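Local coordinates for D-hydantoinase (Ralstonia pickettii, PDB 1NFG), which probably catalyses the stereospecific hydrolysis of the cyclic amide bond of D-hydantoin derivatives, using two zinc ions bound in each subunit, at residues Y48-V56 with F373-I382. Sequence-based numbering, arbitrary orientation.
Sequences YVFPGGIDV and FGMFPQKGTI
Val49 opens the contact through CG1, which lies 3.8 Å from Ile382 CD1, the two side chains crossing at roughly a right angle. With Ile382 CG1 anti to its carbonyl carbon (chi1 -68°) and the chain extended beyond it (chi2 177°), CD1 is carried over the backbone between Val49 and Pro51. Pro51 engages most of its ring: its CG stands 3.5 Å from Ile382 CG1, while CB and CG also lie along the backbone of Gly380 and Thr381. Its CA to Thr381 CA separation of 4.8 Å is the shortest between alpha carbons of the two segments. From here the backbones communicate through a water, which donates to Gly52 O and accepts from Gly380 N (2.9 Å), joining two buried peptide groups that do not bond directly. Ile54 divides its branches between two parts of the loop. CD1 faces the backbone of Gly380, 3.6 Å from its N, whereas CG2 meets Met375 CE at 3.7 Å as the two side chains run past each other in opposite directions; the bend at chi3 (-81°) turns CE out of the line of the Met375 chain, and it is CE that makes the contact. Val56 ends the row, setting both methyls obliquely against the CD2-CE2 bond of the Phe373 ring, with CG2 3.5 Å from CE2. Phe373 and Gly374 leave helix 358-372 through a Schellman motif with Gly374 as C-prime, and Lys379 makes salt bridges through NZ to Asp118, Asp387 and Asp389. The evidence thus describes apolar packing of the loop after that helix along strand 48-58, which pairs with 8-12 and 390-400 before reaching zinc ligand His57: the junction of the beta-rich domain with the metal-bearing TIM barrel, as in amidohydrolases of the hydantoinase family.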
loop_
_atom_site.group_PDB
_atom_site.type_symbol
_atom_site.label_atom_id
_atom_site.label_comp_id
_atom_site.label_asym_id
_atom_site.label_seq_id
_atom_site.Cartn_x
_atom_site.Cartn_y
_atom_site.Cartn_z
ATOM N N TYR A 48 37.566 -13.895 14.703
ATOM C CA TYR A 48 36.377 -14.644 14.335
ATOM C C TYR A 48 36.747 -15.618 13.222
ATOM O O TYR A 48 37.605 -15.330 12.385
ATOM C CB TYR A 48 35.276 -13.707 13.824
ATOM C CG TYR A 48 34.642 -12.796 14.860
ATOM C CD1 TYR A 48 34.114 -13.308 16.047
ATOM C CD2 TYR A 48 34.512 -11.429 14.624
ATOM C CE1 TYR A 48 33.470 -12.484 16.966
ATOM C CE2 TYR A 48 33.868 -10.593 15.536
ATOM C CZ TYR A 48 33.349 -11.128 16.703
ATOM O OH TYR A 48 32.697 -10.307 17.598
ATOM N N VAL A 49 36.099 -16.774 13.219
ATOM C CA VAL A 49 36.325 -17.775 12.191
ATOM C C VAL A 49 35.024 -17.818 11.400
ATOM O O VAL A 49 34.097 -18.546 11.765
ATOM C CB VAL A 49 36.592 -19.167 12.809
ATOM C CG1 VAL A 49 36.807 -20.198 11.713
ATOM C CG2 VAL A 49 37.796 -19.100 13.736
ATOM N N PHE A 50 34.958 -17.023 10.331
ATOM C CA PHE A 50 33.767 -16.936 9.477
ATOM C C PHE A 50 33.829 -17.851 8.263
ATOM O O PHE A 50 34.912 -18.237 7.817
ATOM C CB PHE A 50 33.602 -15.527 8.897
ATOM C CG PHE A 50 33.264 -14.462 9.894
ATOM C CD1 PHE A 50 32.233 -14.635 10.812
ATOM C CD2 PHE A 50 33.912 -13.231 9.836
ATOM C CE1 PHE A 50 31.845 -13.584 11.657
ATOM C CE2 PHE A 50 33.534 -12.176 10.672
ATOM C CZ PHE A 50 32.498 -12.351 11.584
ATOM N N PRO A 51 32.659 -18.216 7.711
ATOM C CA PRO A 51 32.652 -19.067 6.518
ATOM C C PRO A 51 33.188 -18.138 5.419
ATOM O O PRO A 51 33.084 -16.915 5.544
ATOM C CB PRO A 51 31.169 -19.370 6.322
ATOM C CG PRO A 51 30.641 -19.382 7.705
ATOM C CD PRO A 51 31.322 -18.178 8.331
ATOM N N GLY A 52 33.766 -18.683 4.357
ATOM C CA GLY A 52 34.284 -17.817 3.306
ATOM C C GLY A 52 33.199 -17.041 2.572
ATOM O O GLY A 52 32.115 -17.568 2.306
ATOM N N GLY A 53 33.488 -15.786 2.239
ATOM C CA GLY A 53 32.520 -14.969 1.530
ATOM C C GLY A 53 32.097 -15.572 0.198
ATOM O O GLY A 53 32.873 -16.261 -0.461
ATOM N N ILE A 54 30.858 -15.313 -0.202
ATOM C CA ILE A 54 30.337 -15.831 -1.461
ATOM C C ILE A 54 29.644 -14.717 -2.235
ATOM O O ILE A 54 28.544 -14.303 -1.881
ATOM C CB ILE A 54 29.339 -16.967 -1.212
ATOM C CG1 ILE A 54 30.060 -18.139 -0.534
ATOM C CG2 ILE A 54 28.706 -17.397 -2.523
ATOM C CD1 ILE A 54 29.161 -19.304 -0.204
ATOM N N ASP A 55 30.293 -14.241 -3.295
ATOM C CA ASP A 55 29.756 -13.150 -4.103
ATOM C C ASP A 55 29.074 -13.656 -5.375
ATOM O O ASP A 55 29.737 -13.950 -6.367
ATOM C CB ASP A 55 30.886 -12.191 -4.466
ATOM C CG ASP A 55 30.379 -10.884 -4.994
ATOM O OD1 ASP A 55 29.225 -10.851 -5.480
ATOM O OD2 ASP A 55 31.135 -9.893 -4.932
ATOM N N VAL A 56 27.747 -13.741 -5.350
ATOM C CA VAL A 56 27.003 -14.239 -6.499
ATOM C C VAL A 56 26.707 -13.211 -7.590
ATOM O O VAL A 56 25.853 -13.443 -8.445
ATOM C CB VAL A 56 25.669 -14.891 -6.050
ATOM C CG1 VAL A 56 25.955 -15.967 -5.012
ATOM C CG2 VAL A 56 24.711 -13.836 -5.496
ATOM N N PHE A 373 21.649 -20.217 -4.526
ATOM C CA PHE A 373 22.283 -20.678 -5.751
ATOM C C PHE A 373 22.867 -22.097 -5.775
ATOM O O PHE A 373 23.815 -22.376 -6.502
ATOM C CB PHE A 373 23.312 -19.635 -6.175
ATOM C CG PHE A 373 22.691 -18.308 -6.503
ATOM C CD1 PHE A 373 21.996 -18.129 -7.701
ATOM C CD2 PHE A 373 22.726 -17.258 -5.588
ATOM C CE1 PHE A 373 21.339 -16.922 -7.985
ATOM C CE2 PHE A 373 22.072 -16.046 -5.857
ATOM C CZ PHE A 373 21.375 -15.880 -7.061
ATOM N N GLY A 374 22.265 -22.981 -4.983
ATOM C CA GLY A 374 22.648 -24.386 -4.922
ATOM C C GLY A 374 24.080 -24.806 -4.661
ATOM O O GLY A 374 24.620 -25.630 -5.395
ATOM N N MET A 375 24.690 -24.266 -3.612
ATOM C CA MET A 375 26.064 -24.608 -3.259
ATOM C C MET A 375 26.141 -24.966 -1.778
ATOM O O MET A 375 27.230 -25.157 -1.233
ATOM C CB MET A 375 26.989 -23.425 -3.525
ATOM C CG MET A 375 26.952 -22.910 -4.941
ATOM S SD MET A 375 28.112 -21.560 -5.153
ATOM C CE MET A 375 27.176 -20.191 -4.475
ATOM N N PHE A 376 24.976 -25.048 -1.142
ATOM C CA PHE A 376 24.864 -25.349 0.283
ATOM C C PHE A 376 24.518 -26.819 0.463
ATOM O O PHE A 376 23.696 -27.355 -0.273
ATOM C CB PHE A 376 23.774 -24.442 0.887
ATOM C CG PHE A 376 23.480 -24.693 2.338
ATOM C CD1 PHE A 376 22.546 -25.651 2.718
ATOM C CD2 PHE A 376 24.129 -23.959 3.329
ATOM C CE1 PHE A 376 22.259 -25.877 4.081
ATOM C CE2 PHE A 376 23.852 -24.176 4.685
ATOM C CZ PHE A 376 22.914 -25.138 5.057
ATOM N N PRO A 377 25.117 -27.487 1.466
ATOM C CA PRO A 377 26.084 -26.958 2.436
ATOM C C PRO A 377 27.574 -27.109 2.115
ATOM O O PRO A 377 28.419 -26.817 2.972
ATOM C CB PRO A 377 25.700 -27.685 3.715
ATOM C CG PRO A 377 25.345 -29.031 3.208
ATOM C CD PRO A 377 24.529 -28.749 1.960
ATOM N N GLN A 378 27.905 -27.556 0.901
ATOM C CA GLN A 378 29.313 -27.704 0.527
ATOM C C GLN A 378 30.003 -26.373 0.777
ATOM O O GLN A 378 31.119 -26.321 1.291
ATOM C CB GLN A 378 29.474 -28.074 -0.951
ATOM C CG GLN A 378 30.937 -28.322 -1.343
ATOM C CD GLN A 378 31.169 -28.441 -2.845
ATOM O OE1 GLN A 378 30.383 -29.068 -3.560
ATOM N NE2 GLN A 378 32.264 -27.855 -3.324
ATOM N N LYS A 379 29.326 -25.295 0.397
ATOM C CA LYS A 379 29.839 -23.945 0.588
ATOM C C LYS A 379 28.845 -23.218 1.492
ATOM O O LYS A 379 27.737 -23.715 1.711
ATOM C CB LYS A 379 29.933 -23.213 -0.756
ATOM C CG LYS A 379 30.834 -23.877 -1.787
ATOM C CD LYS A 379 32.305 -23.716 -1.448
ATOM C CE LYS A 379 33.166 -24.320 -2.543
ATOM N NZ LYS A 379 34.614 -24.234 -2.240
ATOM N N GLY A 380 29.242 -22.065 2.033
ATOM C CA GLY A 380 28.322 -21.309 2.864
ATOM C C GLY A 380 28.589 -21.141 4.348
ATOM O O GLY A 380 28.679 -20.015 4.831
ATOM N N THR A 381 28.699 -22.239 5.085
ATOM C CA THR A 381 28.928 -22.140 6.519
ATOM C C THR A 381 30.214 -22.799 6.953
ATOM O O THR A 381 31.155 -22.949 6.176
ATOM C CB THR A 381 27.808 -22.817 7.315
ATOM O OG1 THR A 381 27.686 -24.174 6.882
ATOM C CG2 THR A 381 26.493 -22.115 7.096
ATOM N N ILE A 382 30.230 -23.182 8.225
ATOM C CA ILE A 382 31.353 -23.860 8.838
ATOM C C ILE A 382 30.759 -24.988 9.657
ATOM O O ILE A 382 30.319 -24.796 10.788
ATOM C CB ILE A 382 32.161 -22.922 9.747
ATOM C CG1 ILE A 382 32.864 -21.870 8.892
ATOM C CG2 ILE A 382 33.166 -23.724 10.558
ATOM C CD1 ILE A 382 33.635 -20.859 9.683
HETATM O O HOH W 1 31.461 -20.220 2.198
#